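Local structure of alkaline phosphatase (7KWD) at residues D236-G241 against A293-E298; G272-A277 against W288-A293. The protein probably hydrolyses phosphate monoesters at alkaline pH, with two zinc ions and one magnesium ion as cofactors. All coordinates share one frame; numbering follows the deposited sequence.

Both contacts use helix 283-306 and share A293, but they belong to different depths of the fold. Contact 2, where 272-277 runs against 288-293, is a buried helix pairing near the centre of the folded chain, and its first segment supplies a zinc ligand. Contact 1 lies at the surface, away from the metal sites, where a single salt bridge spans 236-241 and 293-298. Buried apolar branches and a bridging water do the work in contact 2, whereas long charged side chains do it in contact 1. Along the chain, contact 2 is nested within the loop that contact 1 closes. The two also touch directly, with R238 and F239 packing on the indole of W288.

Contact 1: residues D236-G241 against A293-E298; sequences DRRFQG and ADEVLE
R238 and E295 join helix 234-239 to helix 283-306 by an interhelical salt bridge on the surface of the alkaline phosphatase fold. Their CA atoms are 13.5 Å apart, a span that only long side chains can close, and the two segments bury just 47 Å² between them. Along 293-298, the face of the helix turned to the protein interior comes first: A293 is small enough to lie against F44 and Y46 of strand 40-46, while D294 holds R67 and the backbone N-H groups of A70 and L71. E295, one residue further on, faces 236-241 and also lies on K248 of helix 247-259. Its CG stands anti to the carbonyl carbon (chi1 -71°), and the chain then runs extended, which carries the carboxylate well clear of its own helix. OE1 alone meets the arginine, 3.4 Å from R238 NH2, and the carboxylate and guanidinium planes are 70° apart, so this is a one-oxygen ion pair rather than a paired, coplanar one, and no hydrogen bond goes with it. R237 NH2 is 5.6 Å from E295 OE1, but R237 is itself paired with E234 and could add only a weak long-range attraction. V296 and L297 turn back to apolar neighbours, V296 to helix 247-259 and L297 to helix 70-75, as suits branched hydrocarbon side chains on the inner side of a helix. R238 has a stronger partner than E295 in E234, whose OE2 forms a salt bridge with R238 NE and whose OE1 forms one with R237 NE. With CG anti to the backbone N (chi1 -177°), R238 reaches out across its neighbour's ring: R238 CG sits 3.8 Å above the plane of F239, over the ring centre.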
loop_
_atom_site.group_PDB
_atom_site.type_symbol
_atom_site.label_atom_id
_atom_site.label_comp_id
_atom_site.label_asym_id
_atom_site.label_seq_id
_atom_site.Cartn_x
_atom_site.Cartn_y
_atom_site.Cartn_z
ATOM N N ASP A 236 1.509 -3.336 25.039
ATOM C CA ASP A 236 1.022 -3.305 26.414
ATOM C C ASP A 236 1.580 -4.484 27.204
ATOM O O ASP A 236 2.040 -4.311 28.335
ATOM C CB ASP A 236 -0.510 -3.278 26.402
ATOM C CG ASP A 236 -1.075 -2.023 25.718
ATOM O OD1 ASP A 236 -0.472 -0.944 25.854
ATOM O OD2 ASP A 236 -2.131 -2.102 25.042
ATOM N N ARG A 237 1.614 -5.672 26.604
ATOM C CA ARG A 237 2.231 -6.815 27.263
ATOM C C ARG A 237 3.679 -6.513 27.619
ATOM O O ARG A 237 4.138 -6.844 28.721
ATOM C CB ARG A 237 2.146 -8.039 26.344
ATOM C CG ARG A 237 2.829 -9.292 26.853
ATOM C CD ARG A 237 3.144 -10.271 25.708
ATOM N NE ARG A 237 4.383 -9.853 25.073
ATOM C CZ ARG A 237 5.589 -10.136 25.559
ATOM N NH1 ARG A 237 5.695 -10.863 26.667
ATOM N NH2 ARG A 237 6.677 -9.718 24.935
ATOM N N ARG A 238 4.414 -5.906 26.680
ATOM C CA ARG A 238 5.852 -5.723 26.820
ATOM C C ARG A 238 6.181 -4.694 27.897
ATOM O O ARG A 238 7.045 -4.936 28.740
ATOM C CB ARG A 238 6.455 -5.296 25.475
ATOM C CG ARG A 238 7.985 -5.151 25.470
ATOM C CD ARG A 238 8.538 -5.010 24.028
ATOM N NE ARG A 238 8.427 -6.296 23.344
ATOM C CZ ARG A 238 9.382 -7.212 23.346
ATOM N NH1 ARG A 238 10.528 -6.955 23.963
ATOM N NH2 ARG A 238 9.198 -8.373 22.722
ATOM N N PHE A 239 5.490 -3.552 27.896
ATOM C CA PHE A 239 5.875 -2.408 28.708
ATOM C C PHE A 239 4.981 -2.136 29.904
ATOM O O PHE A 239 5.369 -1.340 30.757
ATOM C CB PHE A 239 5.920 -1.150 27.841
ATOM C CG PHE A 239 6.916 -1.228 26.757
ATOM C CD1 PHE A 239 8.260 -1.392 27.049
ATOM C CD2 PHE A 239 6.525 -1.169 25.442
ATOM C CE1 PHE A 239 9.189 -1.480 26.039
ATOM C CE2 PHE A 239 7.456 -1.247 24.432
ATOM C CZ PHE A 239 8.785 -1.405 24.730
ATOM N N GLN A 240 3.802 -2.739 29.986
ATOM C CA GLN A 240 2.912 -2.515 31.106
ATOM C C GLN A 240 2.744 -3.759 31.962
ATOM O O GLN A 240 1.807 -3.823 32.749
ATOM C CB GLN A 240 1.535 -2.035 30.635
ATOM C CG GLN A 240 1.573 -0.837 29.760
ATOM C CD GLN A 240 2.069 0.393 30.499
ATOM O OE1 GLN A 240 1.782 0.563 31.682
ATOM N NE2 GLN A 240 2.813 1.273 29.791
ATOM N N GLY A 241 3.590 -4.769 31.776
ATOM C CA GLY A 241 3.634 -5.894 32.674
ATOM C C GLY A 241 2.401 -6.761 32.715
ATOM O O GLY A 241 2.198 -7.473 33.692
ATOM N N ALA A 293 4.584 -10.586 15.593
ATOM C CA ALA A 293 4.418 -11.535 14.497
ATOM C C ALA A 293 5.771 -11.979 13.945
ATOM O O ALA A 293 5.951 -13.153 13.585
ATOM C CB ALA A 293 3.595 -10.903 13.377
ATOM N N ASP A 294 6.741 -11.055 13.887
ATOM C CA ASP A 294 8.036 -11.397 13.318
ATOM C C ASP A 294 8.726 -12.457 14.153
ATOM O O ASP A 294 9.353 -13.378 13.614
ATOM C CB ASP A 294 8.895 -10.134 13.184
ATOM C CG ASP A 294 9.841 -10.192 12.003
ATOM O OD1 ASP A 294 9.358 -10.210 10.845
ATOM O OD2 ASP A 294 11.059 -10.220 12.229
ATOM N N GLU A 295 8.593 -12.378 15.470
ATOM C CA GLU A 295 9.170 -13.431 16.305
ATOM C C GLU A 295 8.523 -14.768 16.003
ATOM O O GLU A 295 9.175 -15.821 16.051
ATOM C CB GLU A 295 8.998 -13.110 17.788
ATOM C CG GLU A 295 9.868 -11.966 18.269
ATOM C CD GLU A 295 9.676 -11.686 19.769
ATOM O OE1 GLU A 295 9.426 -10.506 20.122
ATOM O OE2 GLU A 295 9.760 -12.647 20.582
ATOM N N VAL A 296 7.217 -14.748 15.725
ATOM C CA VAL A 296 6.503 -15.985 15.397
ATOM C C VAL A 296 7.000 -16.544 14.076
ATOM O O VAL A 296 7.206 -17.758 13.934
ATOM C CB VAL A 296 4.982 -15.740 15.364
ATOM C CG1 VAL A 296 4.241 -16.975 14.816
ATOM C CG2 VAL A 296 4.465 -15.385 16.778
ATOM N N LEU A 297 7.202 -15.665 13.094
ATOM C CA LEU A 297 7.715 -16.065 11.784
ATOM C C LEU A 297 8.985 -16.874 11.921
ATOM O O LEU A 297 9.164 -17.891 11.240
ATOM C CB LEU A 297 7.980 -14.819 10.977
ATOM C CG LEU A 297 7.824 -14.775 9.474
ATOM C CD1 LEU A 297 6.568 -15.443 8.998
ATOM C CD2 LEU A 297 7.867 -13.265 9.112
ATOM N N GLU A 298 9.877 -16.424 12.795
ATOM C CA GLU A 298 11.143 -17.095 12.988
ATOM C C GLU A 298 10.906 -18.483 13.514
ATOM O O GLU A 298 11.523 -19.440 13.043
ATOM C CB GLU A 298 12.003 -16.275 13.936
ATOM C CG GLU A 298 12.529 -15.040 13.223
ATOM C CD GLU A 298 13.502 -14.215 14.033
ATOM O OE1 GLU A 298 13.349 -14.170 15.272
ATOM O OE2 GLU A 298 14.395 -13.585 13.413
#

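Contact 2: residues G272-A277 against W288-A293; sequences GRIDHA and WDVLAA. With ZN (zinc ion), chain F.
The flat guanidinium of R273, whose side chain touches D289 at its base, meets H276 edge to edge: NE points in plane at ND1 of the imidazole, 2.9 Å away in an almost straight bond (173°). On one face of the H276 ring lies the carbonyl of G272, four residues earlier, G272 O being 3.7 Å above the ring plane and over its centre. Helices 273-280 and 283-306 form an alpha-alpha hairpin here; the axes of 273-277 and 288-293 come within 9.5 Å of each other and run nearly antiparallel. R273 also makes a cation-pi contact with Y233, a salt bridge from NH2 to E350 and a hydrogen bond from NH1 to V231 O; a leucine in its place would probably leave E350 without its charge partner and the H276 ring freer to turn. With the charged end of R273 directed to these partners, D289 meets the base of the side chain, OD2 lying 3.1 Å from R273 CB. A water supplies the polar link instead: it accepts from R273 N at 2.8 Å and donates to D289 OD2. The other oxygen, D289 OD1, takes the backbone N-H of E234, so a short acid with two oxygens suits this buried spot. Next to it the interface is apolar. I274 has CG1 beside its backbone N (chi1 -65°), which brings that branch along D289 CB and sets CD1 4.0 Å from V290 CG2, the two side chains crossing at about a right angle. The same helix that carries I274 into this packing presents D275 to the metal, where H279 and H433 also bind the zinc; D275 OD2 lies 2.0 Å from it, with D275 OD1 a longer bond at 2.7 Å.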
loop_
_atom_site.group_PDB
_atom_site.type_symbol
_atom_site.label_atom_id
_atom_site.label_comp_id
_atom_site.label_asym_id
_atom_site.label_seq_id
_atom_site.Cartn_x
_atom_site.Cartn_y
_atom_site.Cartn_z
ATOM N N GLY A 272 -3.841 -10.962 14.934
ATOM C CA GLY A 272 -5.126 -10.373 14.640
ATOM C C GLY A 272 -5.322 -8.963 15.081
ATOM O O GLY A 272 -6.365 -8.364 14.756
ATOM N N ARG A 273 -4.381 -8.386 15.832
ATOM C CA ARG A 273 -4.591 -7.047 16.370
ATOM C C ARG A 273 -3.758 -5.993 15.657
ATOM O O ARG A 273 -3.847 -4.800 15.997
ATOM C CB ARG A 273 -4.316 -7.029 17.879
ATOM C CG ARG A 273 -5.138 -8.114 18.633
ATOM C CD ARG A 273 -5.541 -7.734 20.065
ATOM N NE ARG A 273 -6.507 -6.634 20.038
ATOM C CZ ARG A 273 -6.707 -5.794 21.044
ATOM N NH1 ARG A 273 -6.027 -5.923 22.180
ATOM N NH2 ARG A 273 -7.592 -4.826 20.895
ATOM N N ILE A 274 -2.989 -6.390 14.641
ATOM C CA ILE A 274 -2.479 -5.411 13.689
ATOM C C ILE A 274 -3.635 -4.582 13.157
ATOM O O ILE A 274 -3.588 -3.349 13.162
ATOM C CB ILE A 274 -1.718 -6.108 12.549
ATOM C CG1 ILE A 274 -0.459 -6.802 13.091
ATOM C CG2 ILE A 274 -1.418 -5.117 11.431
ATOM C CD1 ILE A 274 0.167 -7.784 12.077
ATOM N N ASP A 275 -4.696 -5.265 12.696
ATOM C CA ASP A 275 -5.929 -4.612 12.264
ATOM C C ASP A 275 -6.436 -3.637 13.319
ATOM O O ASP A 275 -6.668 -2.465 13.031
ATOM C CB ASP A 275 -6.976 -5.691 11.953
ATOM C CG ASP A 275 -8.265 -5.137 11.442
ATOM O OD1 ASP A 275 -8.236 -4.478 10.366
ATOM O OD2 ASP A 275 -9.309 -5.388 12.096
ATOM N N HIS A 276 -6.542 -4.094 14.566
ATOM C CA HIS A 276 -7.128 -3.269 15.613
ATOM C C HIS A 276 -6.309 -2.013 15.849
ATOM O O HIS A 276 -6.858 -0.917 15.985
ATOM C CB HIS A 276 -7.241 -4.067 16.912
ATOM C CG HIS A 276 -8.127 -5.261 16.785
ATOM N ND1 HIS A 276 -8.248 -6.201 17.772
ATOM C CD2 HIS A 276 -8.914 -5.681 15.769
ATOM C CE1 HIS A 276 -9.084 -7.148 17.387
ATOM N NE2 HIS A 276 -9.504 -6.857 16.174
ATOM N N ALA A 277 -4.984 -2.155 15.927
ATOM C CA ALA A 277 -4.157 -0.977 16.123
ATOM C C ALA A 277 -4.313 -0.027 14.960
ATOM O O ALA A 277 -4.308 1.193 15.141
ATOM C CB ALA A 277 -2.692 -1.370 16.287
ATOM N N TRP A 288 4.445 -2.878 17.233
ATOM C CA TRP A 288 4.809 -3.943 18.160
ATOM C C TRP A 288 4.056 -5.237 17.860
ATOM O O TRP A 288 4.607 -6.318 18.086
ATOM C CB TRP A 288 4.625 -3.485 19.624
ATOM C CG TRP A 288 5.840 -2.705 20.029
ATOM C CD1 TRP A 288 5.937 -1.362 20.159
ATOM C CD2 TRP A 288 7.149 -3.227 20.292
ATOM N NE1 TRP A 288 7.210 -1.012 20.495
ATOM C CE2 TRP A 288 7.977 -2.140 20.587
ATOM C CE3 TRP A 288 7.690 -4.504 20.319
ATOM C CZ2 TRP A 288 9.327 -2.290 20.892
ATOM C CZ3 TRP A 288 9.036 -4.656 20.630
ATOM C CH2 TRP A 288 9.834 -3.554 20.917
ATOM N N ASP A 289 2.833 -5.167 17.326
ATOM C CA ASP A 289 2.169 -6.414 16.929
ATOM C C ASP A 289 2.790 -6.975 15.652
ATOM O O ASP A 289 2.817 -8.198 15.444
ATOM C CB ASP A 289 0.655 -6.203 16.763
ATOM C CG ASP A 289 -0.113 -6.449 18.071
ATOM O OD1 ASP A 289 0.401 -6.028 19.126
ATOM O OD2 ASP A 289 -1.195 -7.099 18.070
ATOM N N VAL A 290 3.346 -6.111 14.811
ATOM C CA VAL A 290 4.083 -6.611 13.663
ATOM C C VAL A 290 5.383 -7.243 14.111
ATOM O O VAL A 290 5.803 -8.263 13.556
ATOM C CB VAL A 290 4.341 -5.487 12.651
ATOM C CG1 VAL A 290 5.264 -5.990 11.540
ATOM C CG2 VAL A 290 3.032 -5.029 12.055
ATOM N N LEU A 291 6.040 -6.647 15.129
ATOM C CA LEU A 291 7.283 -7.205 15.656
ATOM C C LEU A 291 7.002 -8.498 16.420
ATOM O O LEU A 291 7.771 -9.455 16.339
ATOM C CB LEU A 291 8.008 -6.201 16.566
ATOM C CG LEU A 291 8.475 -4.929 15.874
ATOM C CD1 LEU A 291 9.314 -4.072 16.788
ATOM C CD2 LEU A 291 9.317 -5.224 14.627
ATOM N N ALA A 292 5.870 -8.571 17.104
ATOM C CA ALA A 292 5.508 -9.839 17.729
ATOM C C ALA A 292 5.263 -10.934 16.685
ATOM O O ALA A 292 5.620 -12.099 16.892
ATOM C CB ALA A 292 4.247 -9.663 18.577
ATOM N N ALA A 293 4.584 -10.586 15.593
ATOM C CA ALA A 293 4.418 -11.535 14.497
ATOM C C ALA A 293 5.771 -11.979 13.945
ATOM O O ALA A 293 5.951 -13.153 13.585
ATOM C CB ALA A 293 3.595 -10.903 13.377
HETATM ZN ZN ZN F . -10.816 -4.557 11.095
HETATM O O HOH W 1 -1.848 -9.311 16.739
#